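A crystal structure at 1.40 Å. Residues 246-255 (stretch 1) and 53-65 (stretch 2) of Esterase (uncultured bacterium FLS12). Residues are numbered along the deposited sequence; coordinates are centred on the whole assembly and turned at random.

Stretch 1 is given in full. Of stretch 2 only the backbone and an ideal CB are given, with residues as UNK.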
# COMPACT_ATOMS: atom_id res chain seq x y z
N GLU A 246 3.15 16.38 -19.91
CA GLU A 246 2.85 16.51 -18.49
C GLU A 246 1.44 16.05 -18.19
O GLU A 246 0.58 15.98 -19.07
CB GLU A 246 3.10 17.94 -18.01
CG GLU A 246 2.24 18.99 -18.68
CD GLU A 246 0.91 19.18 -17.98
OE1 GLU A 246 -0.10 19.45 -18.67
OE2 GLU A 246 0.87 19.08 -16.73
N TRP A 247 1.19 15.79 -16.91
CA TRP A 247 -0.00 15.09 -16.47
C TRP A 247 -1.31 15.88 -16.50
O TRP A 247 -2.38 15.27 -16.55
CB TRP A 247 0.24 14.44 -15.10
CG TRP A 247 1.06 13.21 -15.24
CD1 TRP A 247 2.40 13.08 -15.05
CD2 TRP A 247 0.58 11.92 -15.62
NE1 TRP A 247 2.79 11.78 -15.29
CE2 TRP A 247 1.69 11.05 -15.64
CE3 TRP A 247 -0.68 11.41 -15.94
CZ2 TRP A 247 1.57 9.71 -15.99
CZ3 TRP A 247 -0.80 10.07 -16.27
CH2 TRP A 247 0.32 9.24 -16.28
N GLY A 248 -1.24 17.21 -16.45
CA GLY A 248 -2.43 18.02 -16.66
C GLY A 248 -3.08 17.69 -18.00
O GLY A 248 -4.29 17.48 -18.09
N TYR A 249 -2.26 17.62 -19.04
CA TYR A 249 -2.76 17.29 -20.37
C TYR A 249 -3.36 15.87 -20.41
O TYR A 249 -4.44 15.68 -20.95
CB TYR A 249 -1.64 17.48 -21.41
CG TYR A 249 -2.01 17.07 -22.81
CD1 TYR A 249 -2.79 17.89 -23.61
CD2 TYR A 249 -1.57 15.86 -23.33
CE1 TYR A 249 -3.13 17.51 -24.90
CE2 TYR A 249 -1.91 15.47 -24.62
CZ TYR A 249 -2.69 16.30 -25.39
OH TYR A 249 -3.03 15.92 -26.65
N TRP A 250 -2.69 14.89 -19.82
CA TRP A 250 -3.21 13.52 -19.85
C TRP A 250 -4.46 13.34 -19.00
O TRP A 250 -5.33 12.54 -19.35
CB TRP A 250 -2.12 12.51 -19.46
CG TRP A 250 -0.98 12.63 -20.43
CD1 TRP A 250 -1.08 12.76 -21.78
CD2 TRP A 250 0.42 12.74 -20.11
NE1 TRP A 250 0.17 12.90 -22.33
CE2 TRP A 250 1.11 12.89 -21.33
CE3 TRP A 250 1.15 12.70 -18.92
CZ2 TRP A 250 2.49 13.02 -21.39
CZ3 TRP A 250 2.52 12.83 -18.98
CH2 TRP A 250 3.18 12.99 -20.21
N ASP A 251 -4.56 14.08 -17.90
CA ASP A 251 -5.76 14.05 -17.07
C ASP A 251 -6.96 14.52 -17.88
O ASP A 251 -8.05 13.95 -17.77
CB ASP A 251 -5.56 14.94 -15.84
CG ASP A 251 -6.76 14.91 -14.89
OD1 ASP A 251 -7.01 13.86 -14.27
OD2 ASP A 251 -7.44 15.94 -14.75
N ALA A 252 -6.78 15.56 -18.70
CA ALA A 252 -7.84 16.05 -19.56
C ALA A 252 -8.12 15.06 -20.69
O ALA A 252 -9.26 14.70 -20.96
CB ALA A 252 -7.47 17.41 -20.13
N GLN A 253 -7.06 14.62 -21.36
CA GLN A 253 -7.22 13.78 -22.54
C GLN A 253 -7.76 12.39 -22.24
O GLN A 253 -8.47 11.81 -23.06
CB GLN A 253 -5.91 13.68 -23.32
CG GLN A 253 -5.51 14.98 -23.98
CD GLN A 253 -6.58 15.49 -24.90
OE1 GLN A 253 -7.17 16.54 -24.66
NE2 GLN A 253 -6.85 14.75 -25.97
N ILE A 254 -7.43 11.82 -21.07
CA ILE A 254 -7.91 10.47 -20.78
C ILE A 254 -9.44 10.42 -20.67
O ILE A 254 -10.06 9.41 -20.99
CB ILE A 254 -7.21 9.85 -19.54
CG1 ILE A 254 -7.37 8.32 -19.53
CG2 ILE A 254 -7.75 10.44 -18.24
CD1 ILE A 254 -6.73 7.62 -20.73
N GLN A 255 -10.05 11.54 -20.27
CA GLN A 255 -11.51 11.64 -20.26
C GLN A 255 -12.10 11.52 -21.67
O GLN A 255 -13.13 10.88 -21.86
CB GLN A 255 -11.95 12.95 -19.61
CG GLN A 255 -11.58 13.03 -18.13
CD GLN A 255 -11.82 14.40 -17.57
OE1 GLN A 255 -12.97 14.81 -17.38
NE2 GLN A 255 -10.75 15.14 -17.31
N UNK A 53 9.98 6.32 -17.17
CA UNK A 53 10.36 6.60 -15.77
C UNK A 53 9.23 6.39 -14.77
O UNK A 53 9.46 6.46 -13.56
CB UNK A 53 10.86 8.04 -15.65
N UNK A 54 8.02 6.11 -15.26
CA UNK A 54 6.88 5.91 -14.36
C UNK A 54 6.80 4.48 -13.85
O UNK A 54 7.47 3.58 -14.36
CB UNK A 54 5.58 6.28 -15.07
N UNK A 55 5.94 4.29 -12.84
CA UNK A 55 5.57 2.95 -12.40
C UNK A 55 4.04 2.79 -12.43
O UNK A 55 3.33 3.62 -13.03
CB UNK A 55 6.11 2.68 -11.00
N UNK A 56 3.54 1.74 -11.79
CA UNK A 56 2.13 1.38 -11.81
C UNK A 56 1.25 2.31 -10.96
O UNK A 56 0.05 2.10 -10.88
CB UNK A 56 1.97 -0.06 -11.32
N UNK A 57 1.86 3.29 -10.30
CA UNK A 57 1.11 4.17 -9.39
C UNK A 57 0.80 5.55 -9.99
O UNK A 57 -0.00 6.30 -9.43
CB UNK A 57 1.90 4.35 -8.09
N UNK A 58 1.46 5.89 -11.08
CA UNK A 58 1.40 7.27 -11.57
C UNK A 58 0.02 7.70 -12.07
O UNK A 58 -0.40 8.83 -11.81
CB UNK A 58 2.42 7.45 -12.70
N UNK A 59 -0.69 6.82 -12.77
CA UNK A 59 -2.01 7.19 -13.27
C UNK A 59 -2.95 7.53 -12.11
O UNK A 59 -3.68 8.52 -12.17
CB UNK A 59 -2.60 6.06 -14.12
N UNK A 60 -2.91 6.74 -11.05
CA UNK A 60 -3.79 6.98 -9.90
C UNK A 60 -3.43 8.29 -9.21
O UNK A 60 -4.33 9.05 -8.79
CB UNK A 60 -3.70 5.82 -8.90
N UNK A 61 -2.13 8.56 -9.09
CA UNK A 61 -1.65 9.71 -8.35
C UNK A 61 -1.88 11.03 -9.08
O UNK A 61 -2.34 11.99 -8.47
CB UNK A 61 -0.16 9.54 -8.05
N UNK A 62 -1.57 11.08 -10.37
CA UNK A 62 -1.52 12.35 -11.09
C UNK A 62 -2.76 12.66 -11.92
O UNK A 62 -2.81 13.70 -12.59
CB UNK A 62 -0.30 12.36 -12.01
N UNK A 63 -3.74 11.76 -11.89
CA UNK A 63 -5.02 12.00 -12.54
C UNK A 63 -6.14 11.58 -11.61
O UNK A 63 -5.90 10.99 -10.55
CB UNK A 63 -5.11 11.25 -13.87
N UNK A 64 -7.38 11.84 -12.04
CA UNK A 64 -8.54 11.33 -11.32
C UNK A 64 -9.17 10.14 -12.05
O UNK A 64 -10.39 9.99 -12.04
CB UNK A 64 -9.57 12.44 -11.13
N UNK A 65 -8.34 9.31 -12.68
CA UNK A 65 -8.82 8.15 -13.42
C UNK A 65 -9.89 7.31 -12.68
O UNK A 65 -10.88 6.90 -13.30
CB UNK A 65 -7.63 7.26 -13.76

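At position 53 the backbone has positive phi (89°), which favours glycine, then Asn or Asp. No atom of stretch 1 lies near the CB. The residue is Ser53, which takes this angle without being the expected choice, and it makes no contact with stretch 1.

At position 54 CA-to-CB points toward stretch 1, and the ideal CB is 5.4 Å from Trp247 CZ2. The indole NE1 offers a donor on this side. An acceptor of moderate length would suit, such as Asp, Asn or Glu; an apolar chain could also pack here. The residue is Asp54. Water 1 bridges the two side chains: it donates to Asp54 OD1 (2.6 Å) and accepts from Trp247 NE1 (2.9 Å). Asp54 OD2 lies at the ring edge, 3.7 Å from Trp247 CZ2.

Positions 55 to 57 are out of reach, so stretch 1 does not constrain them. A type I turn starts at 55 and leads into the helix, where Asp, Asn, Ser or Thr is common as a cap. Asp55 fills this role: its OD1 accepts from the backbone N of position 57 at 3.0 Å. Position 56 is inside the turn, so many residues would do; it is His56. At 57, near the helix start, a small polar residue could bond back to Asp55. Thr57 does: its OG1 also donates to Asp55 OD1 (2.7 Å).

At position 58 CA-to-CB points toward stretch 1, and the ideal CB is 4.1 Å from Trp247 CZ2. Ile, Leu, Val or Met would suit this aromatic neighbour. The residue is Ile58, with chi1 t, and its CG1 packs 3.4 Å from Trp247 CZ2.

At position 59 CA-to-CB points away, although the ideal CB is 4.8 Å from Trp247 CH2. A short side chain would contribute little. A long or aromatic one could turn back to Trp247 and Ile254. The residue is Trp59. The edge of Trp247 meets its face, with planes at 88° and six-membered ring centroids 4.8 Å apart. Trp59 CZ3 is 3.8 Å from Ile254 CG1.

Positions 60 and 61 lie out of reach and leave the choice open. They are Leu60 and Arg61; Arg61 NH1 donates to Thr57 OG1 (3.0 Å).

At position 62 the ideal CB is 3.6 Å from Trp247 CG, over the ring. A side chain with a CH2 at CB suits this, so many residues are possible. The residue is Arg62. Its CB makes a CH-pi contact, 3.9 Å from the centroid of the Trp247 five-membered ring.

At position 63 the chain leaves helical angles. The ideal CB is 3.3 Å from Asp251 OD1, a tight fit. A compact residue suits: Ala, Ser, Thr or Val. The residue is Thr63. Its CG2 lies 3.5 Å from Trp247 CE3, while its OG1 donates to Trp59 O (2.7 Å).

At position 64 CA-to-CB points sideways. The backbone N donates to Asp251 OD1 (3.0 Å), which most residues could do. Ser, Thr, Asp or Asn is usual at an N-cap. Ser64 makes no capping bond; its OG is 2.7 Å from water 2.

At position 65 CA-to-CB points sideways, and the ideal CB is 5.5 Å from Ile254 CG2. Ile, Leu or Met could close the gap. Ile65 does: its CD1 is 4.2 Å from Ile254 CG1.

Stretch 2 53-65: SDDHTIWLRRTSI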
# COMPACT_ATOMS: atom_id res chain seq x y z
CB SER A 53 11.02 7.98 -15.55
OG SER A 53 10.06 9.03 -15.45
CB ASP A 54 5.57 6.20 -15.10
CG ASP A 54 5.43 7.64 -15.53
OD1 ASP A 54 5.97 8.55 -14.85
OD2 ASP A 54 4.74 7.89 -16.55
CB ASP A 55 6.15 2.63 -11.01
CG ASP A 55 5.60 3.53 -9.91
OD1 ASP A 55 4.64 4.28 -10.15
OD2 ASP A 55 6.14 3.50 -8.79
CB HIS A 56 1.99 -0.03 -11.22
CG HIS A 56 2.51 -0.11 -9.82
ND1 HIS A 56 3.85 -0.02 -9.52
CD2 HIS A 56 1.86 -0.20 -8.63
CE1 HIS A 56 4.01 -0.08 -8.21
NE2 HIS A 56 2.82 -0.19 -7.65
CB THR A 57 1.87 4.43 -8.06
OG1 THR A 57 2.97 5.32 -8.29
CG2 THR A 57 2.36 3.14 -7.41
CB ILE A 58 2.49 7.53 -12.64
CG1 ILE A 58 2.66 9.03 -12.88
CG2 ILE A 58 2.19 6.81 -13.95
CD1 ILE A 58 3.54 9.69 -11.86
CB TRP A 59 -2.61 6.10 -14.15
CG TRP A 59 -2.22 6.20 -15.61
CD1 TRP A 59 -1.26 5.48 -16.25
CD2 TRP A 59 -2.79 7.08 -16.58
NE1 TRP A 59 -1.19 5.86 -17.58
CE2 TRP A 59 -2.11 6.84 -17.80
CE3 TRP A 59 -3.79 8.05 -16.55
CZ2 TRP A 59 -2.42 7.54 -18.97
CZ3 TRP A 59 -4.10 8.75 -17.71
CH2 TRP A 59 -3.41 8.49 -18.91
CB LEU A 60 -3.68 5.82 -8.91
CG LEU A 60 -4.71 5.84 -7.78
CD1 LEU A 60 -6.07 5.40 -8.28
CD2 LEU A 60 -4.26 4.97 -6.62
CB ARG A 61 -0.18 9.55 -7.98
CG ARG A 61 0.07 8.40 -7.02
CD ARG A 61 1.51 7.93 -7.05
NE ARG A 61 2.45 8.92 -6.54
CZ ARG A 61 3.76 8.72 -6.42
NH1 ARG A 61 4.29 7.55 -6.77
NH2 ARG A 61 4.54 9.68 -5.95
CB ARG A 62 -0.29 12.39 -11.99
CG ARG A 62 0.97 12.07 -11.25
CD ARG A 62 1.20 13.05 -10.13
NE ARG A 62 2.30 12.61 -9.28
CZ ARG A 62 3.57 12.75 -9.61
NH1 ARG A 62 3.90 13.33 -10.76
NH2 ARG A 62 4.53 12.31 -8.79
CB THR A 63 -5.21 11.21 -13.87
OG1 THR A 63 -5.50 9.83 -13.61
CG2 THR A 63 -3.99 11.34 -14.76
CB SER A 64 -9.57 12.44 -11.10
OG SER A 64 -9.03 13.46 -10.28
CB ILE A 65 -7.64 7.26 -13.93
CG1 ILE A 65 -8.15 6.10 -14.79
CG2 ILE A 65 -6.78 6.71 -12.78
CD1 ILE A 65 -8.83 6.55 -16.07
O HOH W 1 5.59 11.13 -15.21
O HOH W 2 -7.86 15.52 -11.66
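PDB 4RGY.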